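PDB 2Q74: inositol-1-monophosphatase SuhB, which probably catalyses the magnesium-dependent hydrolysis of inositol 1-phosphate to free myo-inositol and phosphate. Local coordinates for residues A[179-184]-A[190-195]; A[234-239]-A[260-265]. All blocks are in the same frame, centred on the assembly; numbering follows the deposited sequence.

Contact 1: residues A[179-184]-A[190-195]; sequences TGFGYS and KQAELL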
loop_
_atom_site.group_PDB
_atom_site.type_symbol
_atom_site.label_atom_id
_atom_site.label_comp_id
_atom_site.label_asym_id
_atom_site.label_seq_id
_atom_site.Cartn_x
_atom_site.Cartn_y
_atom_site.Cartn_z
ATOM N N THR A 179 3.904 4.359 -8.535
ATOM C CA THR A 179 4.394 5.734 -8.654
ATOM C C THR A 179 4.325 6.475 -7.358
ATOM O O THR A 179 3.725 6.018 -6.402
ATOM C CB THR A 179 3.609 6.546 -9.696
ATOM O OG1 THR A 179 2.201 6.377 -9.495
ATOM C CG2 THR A 179 3.967 6.066 -11.056
ATOM N N GLY A 180 4.979 7.621 -7.345
ATOM C CA GLY A 180 4.894 8.542 -6.236
ATOM C C GLY A 180 4.985 9.959 -6.739
ATOM O O GLY A 180 5.238 10.203 -7.925
ATOM N N PHE A 181 4.720 10.891 -5.830
ATOM C CA PHE A 181 4.916 12.311 -6.076
ATOM C C PHE A 181 6.219 12.661 -5.391
ATOM O O PHE A 181 6.370 12.445 -4.182
ATOM C CB PHE A 181 3.752 13.123 -5.510
ATOM C CG PHE A 181 2.455 12.942 -6.267
ATOM C CD1 PHE A 181 1.265 12.714 -5.590
ATOM C CD2 PHE A 181 2.427 13.007 -7.655
ATOM C CE1 PHE A 181 0.077 12.557 -6.283
ATOM C CE2 PHE A 181 1.243 12.852 -8.347
ATOM C CZ PHE A 181 0.066 12.633 -7.658
ATOM N N GLY A 182 7.170 13.152 -6.184
ATOM C CA GLY A 182 8.525 13.405 -5.720
ATOM C C GLY A 182 8.726 14.857 -5.345
ATOM O O GLY A 182 8.106 15.745 -5.937
ATOM N N TYR A 183 9.605 15.103 -4.368
ATOM C CA TYR A 183 9.844 16.469 -3.861
ATOM C C TYR A 183 8.634 16.887 -3.000
ATOM O O TYR A 183 7.999 16.015 -2.384
ATOM C CB TYR A 183 10.106 17.460 -5.030
ATOM N N SER A 184 8.317 18.188 -2.955
ATOM C CA SER A 184 7.193 18.694 -2.142
ATOM C C SER A 184 6.021 19.168 -3.022
ATOM O O SER A 184 6.077 19.042 -4.257
ATOM C CB SER A 184 7.673 19.830 -1.216
ATOM O OG SER A 184 7.827 21.065 -1.918
ATOM N N LYS A 190 1.000 18.367 -12.636
ATOM C CA LYS A 190 1.621 17.947 -13.905
ATOM C C LYS A 190 2.015 16.475 -13.895
ATOM O O LYS A 190 1.814 15.764 -14.876
ATOM C CB LYS A 190 2.878 18.760 -14.200
ATOM C CG LYS A 190 2.645 20.229 -14.480
ATOM C CD LYS A 190 3.982 20.966 -14.644
ATOM C CE LYS A 190 3.833 22.474 -14.565
ATOM N NZ LYS A 190 5.128 23.156 -14.746
ATOM N N GLN A 191 2.593 16.032 -12.783
ATOM C CA GLN A 191 2.962 14.626 -12.608
ATOM C C GLN A 191 1.720 13.750 -12.681
ATOM O O GLN A 191 1.753 12.679 -13.270
ATOM C CB GLN A 191 3.648 14.388 -11.262
ATOM C CG GLN A 191 4.936 15.162 -11.012
ATOM C CD GLN A 191 5.475 14.950 -9.577
ATOM O OE1 GLN A 191 5.772 13.824 -9.171
ATOM N NE2 GLN A 191 5.595 16.033 -8.813
ATOM N N ALA A 192 0.632 14.215 -12.067
ATOM C CA ALA A 192 -0.647 13.501 -12.074
ATOM C C ALA A 192 -1.243 13.459 -13.475
ATOM O O ALA A 192 -1.809 12.454 -13.904
ATOM C CB ALA A 192 -1.615 14.155 -11.105
ATOM N N GLU A 193 -1.088 14.568 -14.177
ATOM C CA GLU A 193 -1.541 14.716 -15.555
ATOM C C GLU A 193 -0.804 13.716 -16.441
ATOM O O GLU A 193 -1.408 13.020 -17.260
ATOM C CB GLU A 193 -1.251 16.146 -16.032
ATOM C CG GLU A 193 -2.253 16.729 -17.011
ATOM C CD GLU A 193 -3.444 17.387 -16.320
ATOM O OE1 GLU A 193 -3.226 18.192 -15.379
ATOM O OE2 GLU A 193 -4.600 17.106 -16.730
ATOM N N LEU A 194 0.512 13.659 -16.269
ATOM C CA LEU A 194 1.349 12.701 -16.972
ATOM C C LEU A 194 0.907 11.268 -16.728
ATOM O O LEU A 194 0.855 10.473 -17.660
ATOM C CB LEU A 194 2.807 12.855 -16.533
ATOM C CG LEU A 194 3.814 11.814 -17.040
ATOM C CD1 LEU A 194 4.193 12.078 -18.469
ATOM C CD2 LEU A 194 5.041 11.824 -16.164
ATOM N N LEU A 195 0.609 10.937 -15.475
ATOM C CA LEU A 195 0.216 9.583 -15.120
ATOM C C LEU A 195 -1.093 9.178 -15.753
ATOM O O LEU A 195 -1.235 8.049 -16.199
ATOM C CB LEU A 195 0.116 9.408 -13.600
ATOM C CG LEU A 195 1.454 9.391 -12.855
ATOM C CD1 LEU A 195 1.278 9.175 -11.339
ATOM C CD2 LEU A 195 2.400 8.332 -13.463
HETATM O O HOH W 1 6.624 11.580 -10.389
#
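The F181 ring turns an edge to the helix, with Q191 OE1 lying in the ring plane 3.8 Å from CD2 and the backbone N of A192 close to that plane beside CE2. Ring and amide planes stand nearly perpendicular, at 88°, and the ring's far corner, F181 CZ, rests 4.1 Å from A192 CB. The same ring has a cation-pi partner in R207 and packs on V199 of the second subunit, so this edge of the contact borders the dimer interface. Strand 176-181 and helix 188-198 are the first two elements of a beta-alpha-beta unit completed by strand 204-206; their short segments run nearly antiparallel, at 160°. Beyond CG the Q191 chain is extended (chi2 175°), which carries its amide out to the strand end. There OE1 accepts a weak but fairly straight hydrogen bond from G182 N, 3.4 Å long, and a water that donates to Q191 OE1 at 2.7 Å also donates to G180 O. Q191 NE2 is hydrogen-bonded to C187 O, which fixes the amide's orientation. One turn after Q191, L195 meets T179 tip to tip: L195 CD1 lies 3.5 Å from T179 OG1, and L195 CD2 touches T179 CG2 at 3.7 Å.

Contact 2: residues A[234-239]-A[260-265]; sequences WDCAAG and AGLVVV
C236 directs its sulfur at the side chains of two alternate strand residues, V264 and L262, both of which project from the same face of strand 262-267. The nearer is V264, whose CG2 lies 4.1 Å from C236 SG and about as far from C236 CB, so this methyl lies alongside the CB-SG bond. L262 comes in by a single branch, with its CD1 4.4 Å from C236 SG. With chi1 at 56°, SG sits between the backbone N and the carbonyl carbon of C236, a rotamer that places it within reach of both residues. The contact is loose and wholly apolar; no hydrogen bond crosses it, and only a small surface is buried. V231 of the neighbouring strand 225-231 touches both C236 and V264, adding a fourth side chain to the cluster, while L252 meets V264 from strand 249-252, on the opposite flank of strand 262-267. On its other side the helix packs against the larger sheet, A237 on Q126 and A238 on S122. Directly before C236, D235 brings OD1 close to D104 and D107, consistent with the second magnesium site assigned by similarity. Helix 233-245 thus lies between the two sheets, in the central helical layer of the alpha-beta-alpha-beta-alpha sandwich of the inositol monophosphatases.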
loop_
_atom_site.group_PDB
_atom_site.type_symbol
_atom_site.label_atom_id
_atom_site.label_comp_id
_atom_site.label_asym_id
_atom_site.label_seq_id
_atom_site.Cartn_x
_atom_site.Cartn_y
_atom_site.Cartn_z
ATOM N N TRP A 234 19.099 9.633 -1.138
ATOM C CA TRP A 234 19.070 8.757 0.030
ATOM C C TRP A 234 17.832 7.855 0.133
ATOM O O TRP A 234 17.785 6.941 0.983
ATOM C CB TRP A 234 19.242 9.568 1.310
ATOM C CG TRP A 234 18.335 10.701 1.422
ATOM C CD1 TRP A 234 16.990 10.657 1.665
ATOM C CD2 TRP A 234 18.681 12.085 1.325
ATOM N NE1 TRP A 234 16.469 11.936 1.727
ATOM C CE2 TRP A 234 17.486 12.832 1.518
ATOM C CE3 TRP A 234 19.880 12.771 1.095
ATOM C CZ2 TRP A 234 17.457 14.225 1.476
ATOM C CZ3 TRP A 234 19.852 14.167 1.061
ATOM C CH2 TRP A 234 18.642 14.876 1.248
ATOM N N ASP A 235 16.847 8.088 -0.731
ATOM C CA ASP A 235 15.681 7.231 -0.792
ATOM C C ASP A 235 15.693 6.250 -1.946
ATOM O O ASP A 235 14.911 5.295 -1.958
ATOM C CB ASP A 235 14.416 8.066 -0.842
ATOM C CG ASP A 235 14.132 8.755 0.477
ATOM O OD1 ASP A 235 14.498 8.186 1.533
ATOM O OD2 ASP A 235 13.555 9.861 0.468
ATOM N N CYS A 236 16.564 6.442 -2.917
ATOM C CA CYS A 236 16.568 5.514 -4.027
ATOM C C CYS A 236 17.892 4.775 -4.250
ATOM O O CYS A 236 17.906 3.741 -4.910
ATOM C CB CYS A 236 16.100 6.234 -5.283
ATOM S SG CYS A 236 17.066 7.685 -5.682
ATOM N N ALA A 237 18.982 5.271 -3.664
ATOM C CA ALA A 237 20.328 4.721 -3.912
ATOM C C ALA A 237 20.394 3.210 -3.618
ATOM O O ALA A 237 20.769 2.413 -4.488
ATOM C CB ALA A 237 21.377 5.477 -3.087
ATOM N N ALA A 238 19.997 2.820 -2.411
ATOM C CA ALA A 238 19.964 1.412 -2.010
ATOM C C ALA A 238 18.997 0.547 -2.836
ATOM O O ALA A 238 19.404 -0.456 -3.445
ATOM C CB ALA A 238 19.613 1.306 -0.561
ATOM N N GLY A 239 17.727 0.951 -2.861
ATOM C CA GLY A 239 16.699 0.266 -3.652
ATOM C C GLY A 239 17.025 0.104 -5.125
ATOM O O GLY A 239 16.753 -0.939 -5.711
ATOM N N ALA A 260 16.274 19.522 -6.595
ATOM C CA ALA A 260 17.539 18.787 -6.455
ATOM C C ALA A 260 17.436 17.241 -6.499
ATOM O O ALA A 260 18.481 16.568 -6.457
ATOM C CB ALA A 260 18.255 19.215 -5.166
ATOM N N GLY A 261 16.215 16.682 -6.584
ATOM C CA GLY A 261 16.006 15.223 -6.619
ATOM C C GLY A 261 16.375 14.560 -7.944
ATOM O O GLY A 261 16.979 15.188 -8.817
ATOM N N LEU A 262 16.019 13.286 -8.089
ATOM C CA LEU A 262 16.286 12.522 -9.307
ATOM C C LEU A 262 15.014 11.978 -9.949
ATOM O O LEU A 262 13.963 11.901 -9.322
ATOM C CB LEU A 262 17.222 11.346 -9.020
ATOM C CG LEU A 262 18.567 11.653 -8.365
ATOM C CD1 LEU A 262 19.382 10.388 -8.263
ATOM C CD2 LEU A 262 19.348 12.698 -9.125
ATOM N N VAL A 263 15.135 11.610 -11.222
ATOM C CA VAL A 263 14.086 10.909 -11.933
ATOM C C VAL A 263 14.477 9.450 -11.955
ATOM O O VAL A 263 15.561 9.108 -12.422
ATOM C CB VAL A 263 13.935 11.415 -13.356
ATOM C CG1 VAL A 263 12.903 10.587 -14.111
ATOM C CG2 VAL A 263 13.552 12.879 -13.338
ATOM N N VAL A 264 13.589 8.601 -11.443
ATOM C CA VAL A 264 13.858 7.183 -11.300
ATOM C C VAL A 264 12.880 6.393 -12.128
ATOM O O VAL A 264 11.648 6.609 -12.019
ATOM C CB VAL A 264 13.700 6.718 -9.835
ATOM C CG1 VAL A 264 14.113 5.246 -9.693
ATOM C CG2 VAL A 264 14.496 7.613 -8.891
ATOM N N VAL A 265 13.424 5.498 -12.957
ATOM C CA VAL A 265 12.629 4.492 -13.650
ATOM C C VAL A 265 13.228 3.116 -13.371
ATOM O O VAL A 265 14.430 2.908 -13.506
ATOM C CB VAL A 265 12.530 4.760 -15.147
ATOM C CG1 VAL A 265 11.649 3.706 -15.807
ATOM C CG2 VAL A 265 11.964 6.146 -15.395
#

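Overall arrangement
Along the chain the two contacts come in series, neither enclosing nor crossing the other. Contact 1 closes first, over the short connection from strand 176-181 into helix 188-198. After strand 204-206 and helix 211-220 the chain returns to the same five-stranded sheet as strand 225-231, then enters helix 233-245, where contact 2 opens; it closes at strand 262-267, past edge strand 249-252. Strands 176-181 and 262-267 belong to one sheet, with strand 225-231 between them. Contact 1 ties it to a helix at the dimer interface, and contact 2 to the helix facing the seven-stranded sheet. Their centres are about 14 Å apart, and they do not touch.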